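Local coordinates for FOKI restriction endonuclease (Planomicrobium okeanokoites, PDB 2FOK), which cleaves double-stranded DNA as a type IIS restriction endonuclease, pairing a DNA-recognition region with a separate cleavage domain that is probably metal-dependent, at residues Y159-I165 / I230-L234; K177-G181 / W219-D224; G188-T193 / E410-I414. All blocks are in the same frame, centred on the assembly; numbering follows the deposited sequence.

Contact 1: residues Y159-I165 / I230-L234; sequences YPPAIRI and IGGWL
I230 drives its two branches into helix 160-169, and here the packing is tightest. Its CD1 lies 3.4 Å from P161 CB, closer than carbons usually come, while its CG2 is 3.6 Å from the backbone CA of A162. That second approach is possible because alanine carries only a methyl group; the same methyl also reaches the CD2 branch of L234. With chi1 at -54°, I230 holds CG1 beside its backbone N and CG2 anti to it, and the fork spreads over P161 and A162 together. The two helices cross at -80° with their axes 9.9 Å apart, a nearly perpendicular pairing inside the second recognition subdomain, which belongs to the helix-turn-helix clan. Away from I230 CD1 the fit is more ordinary. I165 sets CG1 against I230 CG2 at 4.0 Å and CG2 against L234 CD1 at 3.9 Å. At the other end Y159 and W233 cross at about a right angle, the indole offering its edge at CZ3, 4.0 Å from Y159 CE2. The tyrosine ring has P161 CD over the centre of one face and sends its hydroxyl out to the carbonyl of G9, whereas the indole stacks on W113. Helix 146-157 adds I156 beside A162, W233 and L234. Looser outer sides are marked by R164 on helix 160-169 and G232 on the second helix, both partly exposed and neither touching the other segment.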
loop_
_atom_site.group_PDB
_atom_site.type_symbol
_atom_site.label_atom_id
_atom_site.label_comp_id
_atom_site.label_asym_id
_atom_site.label_seq_id
_atom_site.Cartn_x
_atom_site.Cartn_y
_atom_site.Cartn_z
ATOM N N TYR A 159 -12.864 13.861 1.080
ATOM C CA TYR A 159 -11.886 12.831 0.719
ATOM C C TYR A 159 -11.680 11.904 1.936
ATOM O O TYR A 159 -11.012 12.270 2.898
ATOM C CB TYR A 159 -10.579 13.534 0.315
ATOM C CG TYR A 159 -9.502 12.610 -0.202
ATOM C CD1 TYR A 159 -9.751 11.748 -1.265
ATOM C CD2 TYR A 159 -8.258 12.542 0.424
ATOM C CE1 TYR A 159 -8.804 10.842 -1.680
ATOM C CE2 TYR A 159 -7.302 11.632 0.010
ATOM C CZ TYR A 159 -7.586 10.783 -1.040
ATOM O OH TYR A 159 -6.651 9.858 -1.444
ATOM N N PRO A 160 -12.239 10.684 1.896
ATOM C CA PRO A 160 -12.106 9.756 3.025
ATOM C C PRO A 160 -10.716 9.544 3.628
ATOM O O PRO A 160 -10.540 9.728 4.831
ATOM C CB PRO A 160 -12.746 8.456 2.516
ATOM C CG PRO A 160 -13.654 8.882 1.422
ATOM C CD PRO A 160 -13.019 10.098 0.789
ATOM N N PRO A 161 -9.721 9.133 2.820
ATOM C CA PRO A 161 -8.377 8.927 3.371
ATOM C C PRO A 161 -7.863 10.047 4.266
ATOM O O PRO A 161 -7.203 9.781 5.272
ATOM C CB PRO A 161 -7.518 8.725 2.131
ATOM C CG PRO A 161 -8.458 8.040 1.183
ATOM C CD PRO A 161 -9.771 8.775 1.391
ATOM N N ALA A 162 -8.156 11.292 3.896
ATOM C CA ALA A 162 -7.738 12.451 4.685
ATOM C C ALA A 162 -8.489 12.390 6.005
ATOM O O ALA A 162 -7.918 12.597 7.068
ATOM C CB ALA A 162 -8.073 13.743 3.952
ATOM N N ILE A 163 -9.781 12.094 5.935
ATOM C CA ILE A 163 -10.572 11.984 7.156
ATOM C C ILE A 163 -10.007 10.853 8.012
ATOM O O ILE A 163 -9.965 10.958 9.231
ATOM C CB ILE A 163 -12.062 11.715 6.846
ATOM C CG1 ILE A 163 -12.666 12.935 6.142
ATOM C CG2 ILE A 163 -12.829 11.422 8.141
ATOM C CD1 ILE A 163 -12.326 14.266 6.797
ATOM N N ARG A 164 -9.564 9.777 7.365
ATOM C CA ARG A 164 -8.982 8.642 8.076
ATOM C C ARG A 164 -7.664 9.032 8.727
ATOM O O ARG A 164 -7.384 8.621 9.846
ATOM C CB ARG A 164 -8.726 7.465 7.132
ATOM C CG ARG A 164 -8.060 6.288 7.822
ATOM C CD ARG A 164 -8.833 5.891 9.090
ATOM N NE ARG A 164 -8.471 4.557 9.568
ATOM C CZ ARG A 164 -9.050 3.943 10.600
ATOM N NH1 ARG A 164 -10.024 4.536 11.273
ATOM N NH2 ARG A 164 -8.642 2.736 10.972
ATOM N N ILE A 165 -6.842 9.807 8.029
ATOM C CA ILE A 165 -5.581 10.224 8.624
ATOM C C ILE A 165 -5.886 11.079 9.865
ATOM O O ILE A 165 -5.200 10.966 10.882
ATOM C CB ILE A 165 -4.703 11.035 7.622
ATOM C CG1 ILE A 165 -4.237 10.131 6.473
ATOM C CG2 ILE A 165 -3.476 11.603 8.333
ATOM C CD1 ILE A 165 -3.078 9.193 6.826
ATOM N N ILE A 230 -0.952 12.292 1.711
ATOM C CA ILE A 230 -2.148 12.866 2.295
ATOM C C ILE A 230 -1.787 13.715 3.506
ATOM O O ILE A 230 -2.335 14.801 3.692
ATOM C CB ILE A 230 -3.164 11.793 2.708
ATOM C CG1 ILE A 230 -3.467 10.878 1.516
ATOM C CG2 ILE A 230 -4.467 12.469 3.176
ATOM C CD1 ILE A 230 -4.263 9.636 1.871
ATOM N N GLY A 231 -0.856 13.225 4.318
ATOM C CA GLY A 231 -0.433 13.968 5.493
ATOM C C GLY A 231 0.211 15.294 5.133
ATOM O O GLY A 231 0.076 16.278 5.863
ATOM N N GLY A 232 0.926 15.319 4.014
ATOM C CA GLY A 232 1.560 16.548 3.563
ATOM C C GLY A 232 0.536 17.556 3.062
ATOM O O GLY A 232 0.716 18.768 3.206
ATOM N N TRP A 233 -0.548 17.061 2.470
ATOM C CA TRP A 233 -1.612 17.936 1.981
ATOM C C TRP A 233 -2.237 18.654 3.174
ATOM O O TRP A 233 -2.402 19.876 3.160
ATOM C CB TRP A 233 -2.688 17.118 1.249
ATOM C CG TRP A 233 -2.245 16.571 -0.086
ATOM C CD1 TRP A 233 -1.123 16.930 -0.805
ATOM C CD2 TRP A 233 -2.901 15.552 -0.856
ATOM N NE1 TRP A 233 -1.046 16.193 -1.972
ATOM C CE2 TRP A 233 -2.122 15.343 -2.029
ATOM C CE3 TRP A 233 -4.068 14.795 -0.673
ATOM C CZ2 TRP A 233 -2.479 14.407 -3.004
ATOM C CZ3 TRP A 233 -4.421 13.869 -1.638
ATOM C CH2 TRP A 233 -3.628 13.681 -2.794
ATOM N N LEU A 234 -2.561 17.884 4.213
ATOM C CA LEU A 234 -3.175 18.409 5.437
ATOM C C LEU A 234 -2.266 19.359 6.209
ATOM O O LEU A 234 -2.740 20.224 6.935
ATOM C CB LEU A 234 -3.561 17.264 6.363
ATOM C CG LEU A 234 -4.553 16.226 5.859
ATOM C CD1 LEU A 234 -4.537 15.031 6.790
ATOM C CD2 LEU A 234 -5.945 16.841 5.795
#

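Contact 2: residues K177-G181 / W219-D224; sequences KFDLG and WEGSSD
K177 reaches across to E220 in a salt bridge, its NZ 3.1 Å from E220 OE1 and above the carboxylate plane. R228 grips the same oxygen from within helix 222-236. A water links the segments too, accepting from K177 NZ and donating to W219 O at 2.5 Å. With an alanine in place of K177, E220 OE1 and the water would lose NZ, and the tie between the segments would probably weaken. W219 O also lies in the plane of the F178 ring, at its edge, 3.4 Å from CE1. K177 CG lies over one face, toward the rim. F178 CG stands anti to its carbonyl carbon (chi1 -48°), which brings the ring back across the D224 carboxylate, planes 60° apart, with CD1 3.6 Å from D224 OD2. Inside 219-224, D224 OD2 accepts from G221 N at 2.7 Å, on the anti side and 28° out of the carboxylate plane. This is half a capping box: the third helix residue caps the N-cap amide, and glycine has no side chain to reciprocate. S194 and the amide of L195 hold D224 further. G181 suits its place because a CB there would clash with D224 OD1, and its carbonyl O lies 3.0 Å from S223 CB. K177 thus meets an opposite charge, while the oxygens of D224 are satisfied by amides and a serine hydroxyl, which probably stabilises the buried carboxylate.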
loop_
_atom_site.group_PDB
_atom_site.type_symbol
_atom_site.label_atom_id
_atom_site.label_comp_id
_atom_site.label_asym_id
_atom_site.label_seq_id
_atom_site.Cartn_x
_atom_site.Cartn_y
_atom_site.Cartn_z
ATOM N N LYS A 177 4.618 7.872 9.022
ATOM C CA LYS A 177 3.849 7.414 7.874
ATOM C C LYS A 177 3.573 5.914 7.964
ATOM O O LYS A 177 2.582 5.417 7.413
ATOM C CB LYS A 177 4.632 7.706 6.603
ATOM C CG LYS A 177 6.037 7.103 6.610
ATOM C CD LYS A 177 6.703 7.223 5.249
ATOM C CE LYS A 177 8.111 7.812 5.371
ATOM N NZ LYS A 177 8.937 7.552 4.163
ATOM N N PHE A 178 4.460 5.199 8.658
ATOM C CA PHE A 178 4.336 3.747 8.833
ATOM C C PHE A 178 3.262 3.384 9.841
ATOM O O PHE A 178 2.527 2.408 9.644
ATOM C CB PHE A 178 5.659 3.132 9.306
ATOM C CG PHE A 178 6.846 3.574 8.517
ATOM C CD1 PHE A 178 7.187 2.931 7.331
ATOM C CD2 PHE A 178 7.631 4.636 8.960
ATOM C CE1 PHE A 178 8.291 3.341 6.599
ATOM C CE2 PHE A 178 8.737 5.050 8.230
ATOM C CZ PHE A 178 9.067 4.401 7.049
ATOM N N ASP A 179 3.195 4.151 10.929
ATOM C CA ASP A 179 2.203 3.924 11.988
ATOM C C ASP A 179 0.826 4.305 11.505
ATOM O O ASP A 179 -0.183 3.873 12.054
ATOM C CB ASP A 179 2.516 4.770 13.210
ATOM C CG ASP A 179 3.298 4.016 14.243
ATOM O OD1 ASP A 179 3.437 2.785 14.074
ATOM O OD2 ASP A 179 3.771 4.660 15.211
ATOM N N LEU A 180 0.803 5.165 10.493
ATOM C CA LEU A 180 -0.434 5.627 9.891
ATOM C C LEU A 180 -0.771 4.690 8.751
ATOM O O LEU A 180 -1.907 4.242 8.619
ATOM C CB LEU A 180 -0.255 7.056 9.376
ATOM C CG LEU A 180 -0.241 8.101 10.495
ATOM C CD1 LEU A 180 0.374 9.412 10.001
ATOM C CD2 LEU A 180 -1.658 8.318 10.994
ATOM N N GLY A 181 0.236 4.366 7.947
ATOM C CA GLY A 181 0.036 3.489 6.803
ATOM C C GLY A 181 -0.563 2.129 7.092
ATOM O O GLY A 181 -1.312 1.597 6.281
ATOM N N TRP A 219 12.210 4.311 1.770
ATOM C CA TRP A 219 11.936 2.925 2.162
ATOM C C TRP A 219 10.511 2.983 2.663
ATOM O O TRP A 219 10.271 3.418 3.791
ATOM C CB TRP A 219 12.829 2.516 3.331
ATOM C CG TRP A 219 13.721 1.325 3.120
ATOM C CD1 TRP A 219 13.671 0.129 3.794
ATOM C CD2 TRP A 219 14.883 1.261 2.290
ATOM N NE1 TRP A 219 14.736 -0.662 3.440
ATOM C CE2 TRP A 219 15.496 0.007 2.521
ATOM C CE3 TRP A 219 15.471 2.145 1.380
ATOM C CZ2 TRP A 219 16.665 -0.384 1.872
ATOM C CZ3 TRP A 219 16.629 1.759 0.736
ATOM C CH2 TRP A 219 17.218 0.503 0.985
ATOM N N GLU A 220 9.555 2.559 1.850
ATOM C CA GLU A 220 8.178 2.640 2.303
ATOM C C GLU A 220 7.228 1.749 1.519
ATOM O O GLU A 220 7.511 1.373 0.384
ATOM C CB GLU A 220 7.718 4.109 2.243
ATOM C CG GLU A 220 7.315 4.564 0.858
ATOM C CD GLU A 220 7.581 6.037 0.595
ATOM O OE1 GLU A 220 7.489 6.858 1.527
ATOM O OE2 GLU A 220 7.880 6.368 -0.568
ATOM N N GLY A 221 6.109 1.401 2.149
ATOM C CA GLY A 221 5.110 0.568 1.502
ATOM C C GLY A 221 4.094 1.478 0.842
ATOM O O GLY A 221 4.122 2.693 1.061
ATOM N N SER A 222 3.194 0.915 0.045
ATOM C CA SER A 222 2.196 1.734 -0.631
ATOM C C SER A 222 1.399 2.628 0.314
ATOM O O SER A 222 1.246 3.811 0.042
ATOM C CB SER A 222 1.236 0.858 -1.431
ATOM O OG SER A 222 1.747 -0.446 -1.590
ATOM N N SER A 223 0.895 2.074 1.419
ATOM C CA SER A 223 0.109 2.863 2.371
ATOM C C SER A 223 0.967 3.925 3.060
ATOM O O SER A 223 0.471 4.999 3.425
ATOM C CB SER A 223 -0.524 1.957 3.419
ATOM O OG SER A 223 -1.803 1.496 3.004
ATOM N N ASP A 224 2.250 3.622 3.251
ATOM C CA ASP A 224 3.174 4.569 3.868
ATOM C C ASP A 224 3.345 5.766 2.924
ATOM O O ASP A 224 3.536 6.891 3.377
ATOM C CB ASP A 224 4.531 3.902 4.136
ATOM C CG ASP A 224 4.394 2.597 4.906
ATOM O OD1 ASP A 224 3.490 2.509 5.758
ATOM O OD2 ASP A 224 5.178 1.655 4.660
HETATM O O HOH W 1 11.060 5.710 4.575
#

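Contact 3: residues G188-T193 / E410-I414; sequences GESGFT and ELIEI
G188 O rests against two side chains of 410-414, 3.2 Å from I414 CD1 and 3.4 Å from E410 CB. I414 CD1 also approaches the amide of S190 and the methyl of T193, so the branched, apolar end of I414 lies against the loop backbone. Beside it the carboxylate of E410 lies along E189, with OE1 3.4 Å from E189 CB; a chain bent at chi2 (-59°) folds the acid back over the loop. Two carboxylates thus come near each other, E189 OE1 and E410 OE2 being 4.3 Å apart. A water donates to both, at 2.6 Å to E189 OE1 and 2.7 Å to E410 OE2, which probably eases their repulsion. Cations pair with them: R310 with E189, and K394 with both E410 and E413. A second water lies 2.8 Å from E410 OE1 and near E413 OE1, and takes a weak bond from S190 N. The loop owes its shape to a type II turn from E189 to F192, closed by F192 N on E189 O at 3.1 Å; G191 occupies the third position, where a positive phi (113°) suits glycine, as it does at G188. S190 hydroxyl is fixed by N299 O. The contact joins the recognition and cleavage domains: F192 packs on helix 222-236 and on W10, while L411 and I412 rest against helix 548-560, and I412 and E413 against helix 389-398.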
loop_
_atom_site.group_PDB
_atom_site.type_symbol
_atom_site.label_atom_id
_atom_site.label_comp_id
_atom_site.label_asym_id
_atom_site.label_seq_id
_atom_site.Cartn_x
_atom_site.Cartn_y
_atom_site.Cartn_z
ATOM N N GLY A 188 -2.516 -4.443 4.135
ATOM C CA GLY A 188 -1.931 -5.746 3.929
ATOM C C GLY A 188 -1.862 -6.240 2.509
ATOM O O GLY A 188 -0.888 -6.884 2.127
ATOM N N GLU A 189 -2.893 -5.960 1.721
ATOM C CA GLU A 189 -2.909 -6.425 0.346
ATOM C C GLU A 189 -1.995 -5.571 -0.501
ATOM O O GLU A 189 -1.564 -4.501 -0.062
ATOM C CB GLU A 189 -4.335 -6.400 -0.205
ATOM C CG GLU A 189 -4.925 -5.022 -0.379
ATOM C CD GLU A 189 -6.382 -5.076 -0.751
ATOM O OE1 GLU A 189 -7.103 -5.949 -0.199
ATOM O OE2 GLU A 189 -6.803 -4.248 -1.595
ATOM N N SER A 190 -1.681 -6.046 -1.705
ATOM C CA SER A 190 -0.795 -5.295 -2.593
ATOM C C SER A 190 -1.461 -3.993 -3.050
ATOM O O SER A 190 -2.597 -3.990 -3.534
ATOM C CB SER A 190 -0.392 -6.151 -3.795
ATOM O OG SER A 190 -1.520 -6.580 -4.523
ATOM N N GLY A 191 -0.746 -2.888 -2.877
ATOM C CA GLY A 191 -1.279 -1.590 -3.232
ATOM C C GLY A 191 -1.461 -0.798 -1.948
ATOM O O GLY A 191 -1.463 0.426 -1.963
ATOM N N PHE A 192 -1.615 -1.512 -0.830
ATOM C CA PHE A 192 -1.779 -0.903 0.494
ATOM C C PHE A 192 -0.916 -1.644 1.508
ATOM O O PHE A 192 -1.425 -2.145 2.517
ATOM C CB PHE A 192 -3.239 -0.959 0.967
ATOM C CG PHE A 192 -4.223 -0.438 -0.027
ATOM C CD1 PHE A 192 -4.489 0.919 -0.108
ATOM C CD2 PHE A 192 -4.872 -1.309 -0.896
ATOM C CE1 PHE A 192 -5.392 1.420 -1.047
ATOM C CE2 PHE A 192 -5.776 -0.835 -1.842
ATOM C CZ PHE A 192 -6.042 0.538 -1.921
ATOM N N THR A 193 0.386 -1.701 1.246
ATOM C CA THR A 193 1.328 -2.379 2.130
ATOM C C THR A 193 2.032 -1.374 3.040
ATOM O O THR A 193 2.194 -0.210 2.685
ATOM C CB THR A 193 2.404 -3.138 1.321
ATOM O OG1 THR A 193 3.255 -2.191 0.678
ATOM C CG2 THR A 193 1.772 -4.029 0.265
ATOM N N GLU A 410 -2.384 -12.244 2.698
ATOM C CA GLU A 410 -2.120 -11.404 1.532
ATOM C C GLU A 410 -0.726 -11.634 0.944
ATOM O O GLU A 410 -0.439 -11.201 -0.166
ATOM C CB GLU A 410 -2.280 -9.923 1.895
ATOM C CG GLU A 410 -3.722 -9.490 2.161
ATOM C CD GLU A 410 -4.669 -9.722 0.982
ATOM O OE1 GLU A 410 -4.217 -9.771 -0.187
ATOM O OE2 GLU A 410 -5.883 -9.854 1.230
ATOM N N LEU A 411 0.132 -12.315 1.698
ATOM C CA LEU A 411 1.494 -12.623 1.274
ATOM C C LEU A 411 1.509 -13.624 0.120
ATOM O O LEU A 411 2.493 -13.735 -0.594
ATOM C CB LEU A 411 2.281 -13.212 2.442
ATOM C CG LEU A 411 2.419 -12.425 3.737
ATOM C CD1 LEU A 411 3.606 -12.971 4.508
ATOM C CD2 LEU A 411 2.618 -10.943 3.435
ATOM N N ILE A 412 0.419 -14.366 -0.047
ATOM C CA ILE A 412 0.318 -15.345 -1.120
ATOM C C ILE A 412 0.317 -14.669 -2.497
ATOM O O ILE A 412 0.804 -15.240 -3.481
ATOM C CB ILE A 412 -0.975 -16.177 -0.996
ATOM C CG1 ILE A 412 -0.839 -17.200 0.121
ATOM C CG2 ILE A 412 -1.253 -16.887 -2.291
ATOM C CD1 ILE A 412 -2.142 -17.851 0.471
ATOM N N GLU A 413 -0.257 -13.468 -2.558
ATOM C CA GLU A 413 -0.325 -12.701 -3.793
ATOM C C GLU A 413 0.907 -11.801 -3.886
ATOM O O GLU A 413 1.496 -11.651 -4.950
ATOM C CB GLU A 413 -1.614 -11.852 -3.831
ATOM C CG GLU A 413 -1.586 -10.718 -4.868
ATOM C CD GLU A 413 -2.959 -10.365 -5.467
ATOM O OE1 GLU A 413 -3.955 -10.274 -4.726
ATOM O OE2 GLU A 413 -3.033 -10.158 -6.694
ATOM N N ILE A 414 1.297 -11.210 -2.761
ATOM C CA ILE A 414 2.458 -10.329 -2.711
ATOM C C ILE A 414 3.725 -11.086 -3.150
ATOM O O ILE A 414 4.606 -10.519 -3.804
ATOM C CB ILE A 414 2.644 -9.772 -1.271
ATOM C CG1 ILE A 414 1.958 -8.416 -1.149
ATOM C CG2 ILE A 414 4.118 -9.626 -0.932
ATOM C CD1 ILE A 414 1.085 -8.283 0.078
HETATM O O HOH W 2 -7.379 -8.485 -0.575
HETATM O O HOH W 3 -2.323 -9.399 -2.159
#

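Overall arrangement
Contacts 1 and 2 belong to one recognition subdomain and share helix 222-236, with contact 2 at its start and contact 1 farther along; their centres are 13 Å apart. The centre of contact 3 is 13 Å from that of contact 2 and 22 Å from that of contact 1; its own segments span both domains, though W219 of contact 2 also meets R422 of the cleavage domain. The loop 188-193 is the direct link: T193 O receives S223 N at 2.9 Å, and T193 OG1 probably receives S222 N, both at the start of the shared helix. This path is consistent with a cleavage domain held against the recognition region.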